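PDB 3ELG: putative beta-lactamase-inhibitor-like PepSY-like domain-containing protein from Bacteroides vulgatus ATCC 8482, which is of unknown function but has a BLIP-like fold and belongs to the PepSY-like family, with a signal sequence consistent with a periplasmic location. Local coordinates for residues A[102-114]-A[117-128]. Sequence-based numbering, arbitrary orientation. Where two conformers were deposited one is given.
Sequences RKGYELTLENGLE and FDQFGGFLKLSD
Three antiparallel strands at the C-terminal edge of the BLIP-like sheet make this contact. Strand 114-117 is the middle one and pairs with 104-109 on one flank and 123-127 on the other. Tyr-105 and Phe-117 form a hydrogen-bonded pair: Tyr-105 N to Phe-117 O is 3.0 Å, and Phe-117 N to Tyr-105 O is 2.9 Å and nearly straight at 174°. Gly-104 CA adds a CA-H...O contact to Phe-117 O. The ring edge of Tyr-105 faces the Asp-118 and Gln-119 carbonyls in plane, with CD1 3.6 Å from Asp-118 O. Leu-107 CD1 meets the Phe-117 ring at CD1 (4.1 Å), the two side chains crossing at about a right angle. Ile-82 of helix 80-89 touches all three side chains.

Glu-114 and Ser-127 form the second such pair, with Ser-127 N 2.8 Å from Glu-114 O. Glu-114 CG lies anti to the backbone N (chi1 -175°), and its extended chain runs out beside Ser-127 and the C-terminus. In the conformer given, Ser-127 OG hydrogen-bonds Asp-116. Water 1 bridges Gly-112 O (2.8 Å) and Asp-128 O.

Glu-114 OE1 lies 3.5 Å from Asp-128 OXT. Waters also lie between these groups, and the crowding of negative charge, with Asp-116 near, may favour protonation of one carboxylate.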
ATOM      1  N   ARG A 102     -10.692   2.388  -6.308  1.00 18.56           N
ATOM      2  CA  ARG A 102     -11.977   1.925  -6.806  1.00 19.95           C
ATOM      3  C   ARG A 102     -11.913   1.411  -8.249  1.00 20.00           C
ATOM      4  O   ARG A 102     -12.838   0.745  -8.740  1.00 23.37           O
ATOM      5  CB  ARG A 102     -13.022   3.046  -6.671  1.00 19.99           C
ATOM      6  CG  ARG A 102     -12.720   4.329  -7.430  1.00 21.48           C
ATOM      7  CD  ARG A 102     -13.678   5.426  -7.026  1.00 26.19           C
ATOM      8  NE  ARG A 102     -15.028   5.068  -7.429  1.00 26.69           N
ATOM      9  CZ  ARG A 102     -15.551   5.338  -8.617  1.00 31.30           C
ATOM     10  NH1 ARG A 102     -14.845   6.008  -9.527  1.00 29.83           N
ATOM     11  NH2 ARG A 102     -16.791   4.949  -8.879  1.00 28.52           N
ATOM     12  N   LYS A 103     -10.857   1.786  -8.946  1.00 18.29           N
ATOM     13  CA  LYS A 103     -10.678   1.406 -10.357  1.00 19.87           C
ATOM     14  C   LYS A 103      -9.775   0.192 -10.545  1.00 20.41           C
ATOM     15  O   LYS A 103      -9.705  -0.369 -11.624  1.00 20.05           O
ATOM     16  CB  LYS A 103     -10.143   2.576 -11.185  1.00 23.68           C
ATOM     17  CG  LYS A 103     -11.026   3.811 -11.076  1.00 29.87           C
ATOM     18  CD  LYS A 103     -11.329   4.411 -12.421  1.00 33.85           C
ATOM     19  CE  LYS A 103     -12.565   5.275 -12.337  1.00 38.74           C
ATOM     20  NZ  LYS A 103     -13.340   5.282 -13.604  1.00 45.02           N
ATOM     21  N   GLY A 104      -9.105  -0.223  -9.485  1.00 15.71           N
ATOM     22  CA  GLY A 104      -8.250  -1.405  -9.569  1.00 16.83           C
ATOM     23  C   GLY A 104      -6.982  -1.345  -8.783  1.00 16.11           C
ATOM     24  O   GLY A 104      -6.926  -0.758  -7.700  1.00 15.49           O
ATOM     25  N   TYR A 105      -5.942  -1.926  -9.389  1.00 13.68           N
ATOM     26  CA  TYR A 105      -4.627  -2.124  -8.756  1.00 13.89           C
ATOM     27  C   TYR A 105      -3.484  -1.597  -9.629  1.00 16.22           C
ATOM     28  O   TYR A 105      -3.529  -1.621 -10.870  1.00 15.84           O
ATOM     29  CB  TYR A 105      -4.410  -3.597  -8.484  1.00 14.24           C
ATOM     30  CG  TYR A 105      -5.421  -4.255  -7.594  1.00 13.15           C
ATOM     31  CD1 TYR A 105      -6.620  -4.748  -8.099  1.00 18.85           C
ATOM     32  CD2 TYR A 105      -5.172  -4.392  -6.247  1.00 15.65           C
ATOM     33  CE1 TYR A 105      -7.538  -5.367  -7.278  1.00 16.86           C
ATOM     34  CE2 TYR A 105      -6.079  -5.005  -5.429  1.00 17.17           C
ATOM     35  CZ  TYR A 105      -7.274  -5.472  -5.938  1.00 15.92           C
ATOM     36  OH  TYR A 105      -8.132  -6.108  -5.075  1.00 21.07           O
ATOM     37  N   GLU A 106      -2.483  -1.067  -8.953  1.00 12.98           N
ATOM     38  CA  GLU A 106      -1.283  -0.629  -9.652  1.00 13.43           C
ATOM     39  C   GLU A 106      -0.100  -1.207  -8.923  1.00 13.01           C
ATOM     40  O   GLU A 106       0.084  -0.970  -7.697  1.00 14.13           O
ATOM     41  CB  GLU A 106      -1.172   0.883  -9.626  1.00 17.00           C
ATOM     42  CG  GLU A 106      -2.404   1.602 -10.205  1.00 21.67           C
ATOM     43  CD  GLU A 106      -2.332   3.135 -10.062  1.00 35.83           C
ATOM     44  OE1 GLU A 106      -1.464   3.672  -9.336  1.00 31.25           O
ATOM     45  OE2 GLU A 106      -3.162   3.796 -10.700  1.00 31.26           O
ATOM     46  N   LEU A 107       0.627  -2.062  -9.620  1.00 12.08           N
ATOM     47  CA  LEU A 107       1.831  -2.656  -9.069  1.00 13.02           C
ATOM     48  C   LEU A 107       3.068  -2.044  -9.664  1.00 14.95           C
ATOM     49  O   LEU A 107       3.231  -1.998 -10.856  1.00 14.73           O
ATOM     50  CB  LEU A 107       1.870  -4.144  -9.326  1.00 11.88           C
ATOM     51  CG  LEU A 107       0.921  -5.049  -8.496  1.00 12.71           C
ATOM     52  CD1 LEU A 107      -0.563  -4.813  -8.678  1.00 15.42           C
ATOM     53  CD2 LEU A 107       1.281  -6.501  -8.693  1.00 16.85           C
ATOM     54  N   THR A 108       3.961  -1.575  -8.792  1.00 14.34           N
ATOM     55  CA  THR A 108       5.186  -0.928  -9.234  1.00 15.70           C
ATOM     56  C   THR A 108       6.374  -1.836  -9.012  1.00 17.62           C
ATOM     57  O   THR A 108       6.599  -2.393  -7.928  1.00 15.87           O
ATOM     58  CB  THR A 108       5.446   0.417  -8.547  1.00 17.17           C
ATOM     59  OG1 THR A 108       4.290   1.237  -8.667  1.00 17.79           O
ATOM     60  CG2 THR A 108       6.636   1.111  -9.223  1.00 18.46           C
ATOM     61  N   LEU A 109       7.126  -2.029 -10.082  1.00 17.22           N
ATOM     62  CA  LEU A 109       8.285  -2.917 -10.031  1.00 15.30           C
ATOM     63  C   LEU A 109       9.521  -2.141  -9.576  1.00 13.24           C
ATOM     64  O   LEU A 109       9.543  -0.899  -9.539  1.00 16.53           O
ATOM     65  CB  LEU A 109       8.570  -3.584 -11.386  1.00 18.20           C
ATOM     66  CG  LEU A 109       7.338  -4.266 -12.000  1.00 26.28           C
ATOM     67  CD1 LEU A 109       7.657  -4.988 -13.320  1.00 23.58           C
ATOM     68  CD2 LEU A 109       6.717  -5.257 -11.000  1.00 35.60           C
ATOM     69  N   GLU A 110      10.543  -2.920  -9.298  1.00 18.04           N
ATOM     70  CA  GLU A 110      11.804  -2.379  -8.790  1.00 20.20           C
ATOM     71  C   GLU A 110      12.389  -1.369  -9.773  1.00 22.80           C
ATOM     72  O   GLU A 110      13.072  -0.424  -9.376  1.00 23.36           O
ATOM     73  CB  GLU A 110      12.829  -3.496  -8.541  1.00 22.50           C
ATOM     74  CG  GLU A 110      13.480  -3.982  -9.825  1.00 29.46           C
ATOM     75  CD  GLU A 110      12.577  -4.877 -10.667  1.00 40.95           C
ATOM     76  OE1 GLU A 110      12.205  -5.976 -10.176  1.00 37.02           O
ATOM     77  OE2 GLU A 110      12.245  -4.471 -11.812  1.00 37.60           O
ATOM     78  N   ASN A 111      12.146  -1.614 -11.060  1.00 21.91           N
ATOM     79  CA  ASN A 111      12.641  -0.738 -12.143  1.00 22.20           C
ATOM     80  C   ASN A 111      11.751   0.471 -12.424  1.00 23.59           C
ATOM     81  O   ASN A 111      12.012   1.290 -13.306  1.00 24.04           O
ATOM     82  CB  ASN A 111      12.926  -1.541 -13.420  1.00 21.31           C
ATOM     83  CG  ASN A 111      11.662  -1.947 -14.166  1.00 22.36           C
ATOM     84  OD1 ASN A 111      10.563  -1.874 -13.633  1.00 23.64           O
ATOM     85  ND2 ASN A 111      11.819  -2.377 -15.411  1.00 26.06           N
ATOM     86  N   GLY A 112      10.694   0.584 -11.642  1.00 21.03           N
ATOM     87  CA  GLY A 112       9.793   1.698 -11.736  1.00 16.98           C
ATOM     88  C   GLY A 112       8.628   1.553 -12.701  1.00 17.97           C
ATOM     89  O   GLY A 112       7.797   2.443 -12.842  1.00 19.28           O
ATOM     90  N   LEU A 113       8.638   0.459 -13.431  1.00 17.83           N
ATOM     91  CA  LEU A 113       7.495   0.130 -14.291  1.00 16.75           C
ATOM     92  C   LEU A 113       6.266   0.012 -13.402  1.00 17.69           C
ATOM     93  O   LEU A 113       6.355  -0.612 -12.343  1.00 18.59           O
ATOM     94  CB  LEU A 113       7.733  -1.195 -14.994  1.00 18.73           C
ATOM     95  CG  LEU A 113       7.370  -1.346 -16.458  1.00 29.92           C
ATOM     96  CD1 LEU A 113       7.990  -0.195 -17.289  1.00 19.46           C
ATOM     97  CD2 LEU A 113       7.794  -2.750 -16.924  1.00 23.11           C
ATOM     98  N   GLU A 114       5.138   0.579 -13.844  1.00 12.39           N
ATOM     99  CA  GLU A 114       3.860   0.389 -13.147  1.00 14.09           C
ATOM    100  C   GLU A 114       2.946  -0.446 -13.997  1.00 14.70           C
ATOM    101  O   GLU A 114       2.798  -0.201 -15.172  1.00 15.11           O
ATOM    102  CB  GLU A 114       3.209   1.710 -12.839  1.00 15.49           C
ATOM    103  CG  GLU A 114       1.927   1.569 -11.997  1.00 23.01           C
ATOM    104  CD  GLU A 114       1.149   2.869 -11.867  1.00 26.53           C
ATOM    105  OE1 GLU A 114       1.718   3.836 -11.318  1.00 22.96           O
ATOM    106  OE2 GLU A 114      -0.034   2.907 -12.279  1.00 19.15           O
ATOM    107  N   PHE A 117      -3.980  -2.913 -13.388  1.00 12.16           N
ATOM    108  CA  PHE A 117      -5.063  -3.920 -13.468  1.00 14.24           C
ATOM    109  C   PHE A 117      -6.417  -3.340 -13.041  1.00 13.81           C
ATOM    110  O   PHE A 117      -6.505  -2.398 -12.258  1.00 13.33           O
ATOM    111  CB  PHE A 117      -4.757  -5.106 -12.546  1.00 16.98           C
ATOM    112  CG  PHE A 117      -3.471  -5.776 -12.849  1.00 13.61           C
ATOM    113  CD1 PHE A 117      -2.291  -5.281 -12.347  1.00 14.19           C
ATOM    114  CD2 PHE A 117      -3.441  -6.899 -13.682  1.00 14.00           C
ATOM    115  CE1 PHE A 117      -1.093  -5.921 -12.615  1.00 12.99           C
ATOM    116  CE2 PHE A 117      -2.230  -7.503 -14.009  1.00 14.78           C
ATOM    117  CZ  PHE A 117      -1.062  -7.010 -13.462  1.00 14.62           C
ATOM    118  N   ASP A 118      -7.486  -3.920 -13.581  1.00 13.98           N
ATOM    119  CA  ASP A 118      -8.821  -3.552 -13.109  1.00 13.26           C
ATOM    120  C   ASP A 118      -9.134  -4.226 -11.779  1.00 15.36           C
ATOM    121  O   ASP A 118      -8.303  -4.947 -11.229  1.00 16.13           O
ATOM    122  CB  ASP A 118      -9.927  -3.832 -14.143  1.00 13.74           C
ATOM    123  CG  ASP A 118     -10.033  -5.267 -14.527  1.00 18.94           C
ATOM    124  OD1 ASP A 118      -9.790  -6.124 -13.658  1.00 18.05           O
ATOM    125  OD2 ASP A 118     -10.381  -5.570 -15.722  1.00 20.80           O
ATOM    126  N   GLN A 119     -10.341  -4.007 -11.285  0.50 16.75           N
ATOM    127  CA  GLN A 119     -10.701  -4.478  -9.944  0.50 17.55           C
ATOM    128  C   GLN A 119     -10.795  -5.992  -9.906  0.50 17.86           C
ATOM    129  O   GLN A 119     -10.826  -6.600  -8.824  0.50 18.91           O
ATOM    130  CB  GLN A 119     -12.020  -3.861  -9.474  0.50 16.94           C
ATOM    131  CG  GLN A 119     -13.094  -3.805 -10.536  0.50 18.98           C
ATOM    132  CD  GLN A 119     -13.044  -2.509 -11.339  0.50 21.43           C
ATOM    133  OE1 GLN A 119     -12.435  -2.439 -12.411  0.50 13.15           O
ATOM    134  NE2 GLN A 119     -13.716  -1.478 -10.827  0.50 26.72           N
ATOM    135  N   PHE A 120     -10.845  -6.592 -11.094  1.00 16.44           N
ATOM    136  CA  PHE A 120     -10.968  -8.056 -11.223  1.00 18.09           C
ATOM    137  C   PHE A 120      -9.645  -8.727 -11.452  1.00 17.56           C
ATOM    138  O   PHE A 120      -9.535  -9.973 -11.543  1.00 19.86           O
ATOM    139  CB  PHE A 120     -11.964  -8.418 -12.331  1.00 18.33           C
ATOM    140  CG  PHE A 120     -13.289  -7.765 -12.138  1.00 25.43           C
ATOM    141  CD1 PHE A 120     -14.171  -8.253 -11.187  1.00 32.78           C
ATOM    142  CD2 PHE A 120     -13.591  -6.582 -12.785  1.00 29.51           C
ATOM    143  CE1 PHE A 120     -15.374  -7.615 -10.951  1.00 34.94           C
ATOM    144  CE2 PHE A 120     -14.797  -5.932 -12.545  1.00 35.84           C
ATOM    145  CZ  PHE A 120     -15.684  -6.453 -11.632  1.00 31.01           C
ATOM    146  N   GLY A 121      -8.607  -7.904 -11.536  1.00 15.91           N
ATOM    147  CA  GLY A 121      -7.274  -8.410 -11.791  1.00 17.83           C
ATOM    148  C   GLY A 121      -6.950  -8.618 -13.262  1.00 15.74           C
ATOM    149  O   GLY A 121      -5.980  -9.295 -13.638  1.00 19.18           O
ATOM    150  N   GLY A 122      -7.784  -8.024 -14.092  1.00 13.22           N
ATOM    151  CA  GLY A 122      -7.512  -7.957 -15.507  1.00 15.05           C
ATOM    152  C   GLY A 122      -6.485  -6.917 -15.882  1.00 14.71           C
ATOM    153  O   GLY A 122      -6.553  -5.783 -15.445  1.00 14.14           O
ATOM    154  N   PHE A 123      -5.508  -7.321 -16.679  1.00 14.73           N
ATOM    155  CA  PHE A 123      -4.448  -6.368 -17.146  1.00 13.36           C
ATOM    156  C   PHE A 123      -5.055  -5.218 -17.940  1.00 13.47           C
ATOM    157  O   PHE A 123      -5.933  -5.446 -18.839  1.00 14.44           O
ATOM    158  CB  PHE A 123      -3.375  -7.079 -17.989  1.00 14.90           C
ATOM    159  CG  PHE A 123      -2.365  -6.152 -18.581  1.00 13.42           C
ATOM    160  CD1 PHE A 123      -1.310  -5.695 -17.829  1.00 13.12           C
ATOM    161  CD2 PHE A 123      -2.432  -5.782 -19.909  1.00 12.13           C
ATOM    162  CE1 PHE A 123      -0.366  -4.827 -18.379  1.00 14.35           C
ATOM    163  CE2 PHE A 123      -1.477  -4.914 -20.452  1.00 11.16           C
ATOM    164  CZ  PHE A 123      -0.447  -4.445 -19.664  1.00 13.36           C
ATOM    165  N   LEU A 124      -4.604  -3.998 -17.651  1.00 13.77           N
ATOM    166  CA  LEU A 124      -5.002  -2.851 -18.417  1.00 13.42           C
ATOM    167  C   LEU A 124      -3.876  -2.279 -19.243  1.00 13.27           C
ATOM    168  O   LEU A 124      -3.984  -2.137 -20.427  1.00 14.37           O
ATOM    169  CB  LEU A 124      -5.548  -1.771 -17.485  1.00 14.68           C
ATOM    170  CG  LEU A 124      -6.870  -2.110 -16.774  1.00 14.15           C
ATOM    171  CD1 LEU A 124      -7.125  -1.023 -15.724  1.00 19.32           C
ATOM    172  CD2 LEU A 124      -8.053  -2.255 -17.748  1.00 15.66           C
ATOM    173  N   LYS A 125      -2.786  -1.917 -18.578  0.50 11.69           N
ATOM    174  CA  LYS A 125      -1.668  -1.230 -19.287  0.50 11.92           C
ATOM    175  C   LYS A 125      -0.449  -1.081 -18.404  0.50 11.09           C
ATOM    176  O   LYS A 125      -0.519  -1.206 -17.190  0.50 13.21           O
ATOM    177  CB  LYS A 125      -2.082   0.179 -19.764  0.50 12.34           C
ATOM    178  CG  LYS A 125      -2.423   1.142 -18.606  0.50 16.65           C
ATOM    179  CD  LYS A 125      -2.887   2.522 -19.106  0.50 16.60           C
ATOM    180  CE  LYS A 125      -3.105   3.476 -17.928  0.50 20.29           C
ATOM    181  NZ  LYS A 125      -3.060   4.962 -18.255  0.50 24.78           N
ATOM    182  N   LEU A 126       0.667  -0.816 -19.063  1.00 11.94           N
ATOM    183  CA  LEU A 126       1.865  -0.372 -18.397  1.00 10.14           C
ATOM    184  C   LEU A 126       1.773   1.134 -18.290  1.00 13.53           C
ATOM    185  O   LEU A 126       1.354   1.815 -19.199  1.00 13.27           O
ATOM    186  CB  LEU A 126       3.142  -0.716 -19.194  1.00  8.56           C
ATOM    187  CG  LEU A 126       3.542  -2.198 -19.201  1.00 11.48           C
ATOM    188  CD1 LEU A 126       4.886  -2.380 -19.958  1.00 13.87           C
ATOM    189  CD2 LEU A 126       3.574  -2.739 -17.780  1.00 14.69           C
ATOM    190  N   SER A 127       2.215   1.642 -17.155  0.50 14.83           N
ATOM    191  CA  SER A 127       2.327   3.088 -16.962  0.50 17.81           C
ATOM    192  C   SER A 127       3.490   3.441 -16.047  0.50 16.72           C
ATOM    193  O   SER A 127       4.470   2.697 -15.940  0.50 17.14           O
ATOM    194  CB  SER A 127       1.014   3.690 -16.450  0.50 19.81           C
ATOM    195  OG  SER A 127       0.490   3.030 -15.310  0.50 23.43           O
ATOM    196  N   ASP A 128       3.351   4.586 -15.386  1.00 19.98           N
ATOM    197  CA  ASP A 128       4.364   5.009 -14.451  1.00 23.05           C
ATOM    198  C   ASP A 128       3.861   6.021 -13.430  1.00 24.86           C
ATOM    199  O   ASP A 128       4.670   6.392 -12.566  1.00 28.81           O
ATOM    200  CB  ASP A 128       5.589   5.542 -15.186  1.00 25.48           C
ATOM    201  CG  ASP A 128       5.352   6.897 -15.847  1.00 26.77           C
ATOM    202  OD1 ASP A 128       4.249   7.485 -15.719  1.00 33.12           O
ATOM    203  OD2 ASP A 128       6.297   7.350 -16.515  1.00 37.14           O
ATOM    204  OXT ASP A 128       2.693   6.439 -13.437  1.00 25.32           O
TER
HETATM  205  O   HOH W   1       6.415   4.346 -11.364  1.00 29.26           O
HETATM  206  O   HOH W   2      -0.130   5.479 -13.619  1.00 28.63           O
HETATM  207  O   HOH W   3       3.102   6.661 -10.460  1.00 33.25           O
HETATM  208  O   HOH W   4       1.045   6.138 -11.676  1.00 34.94           O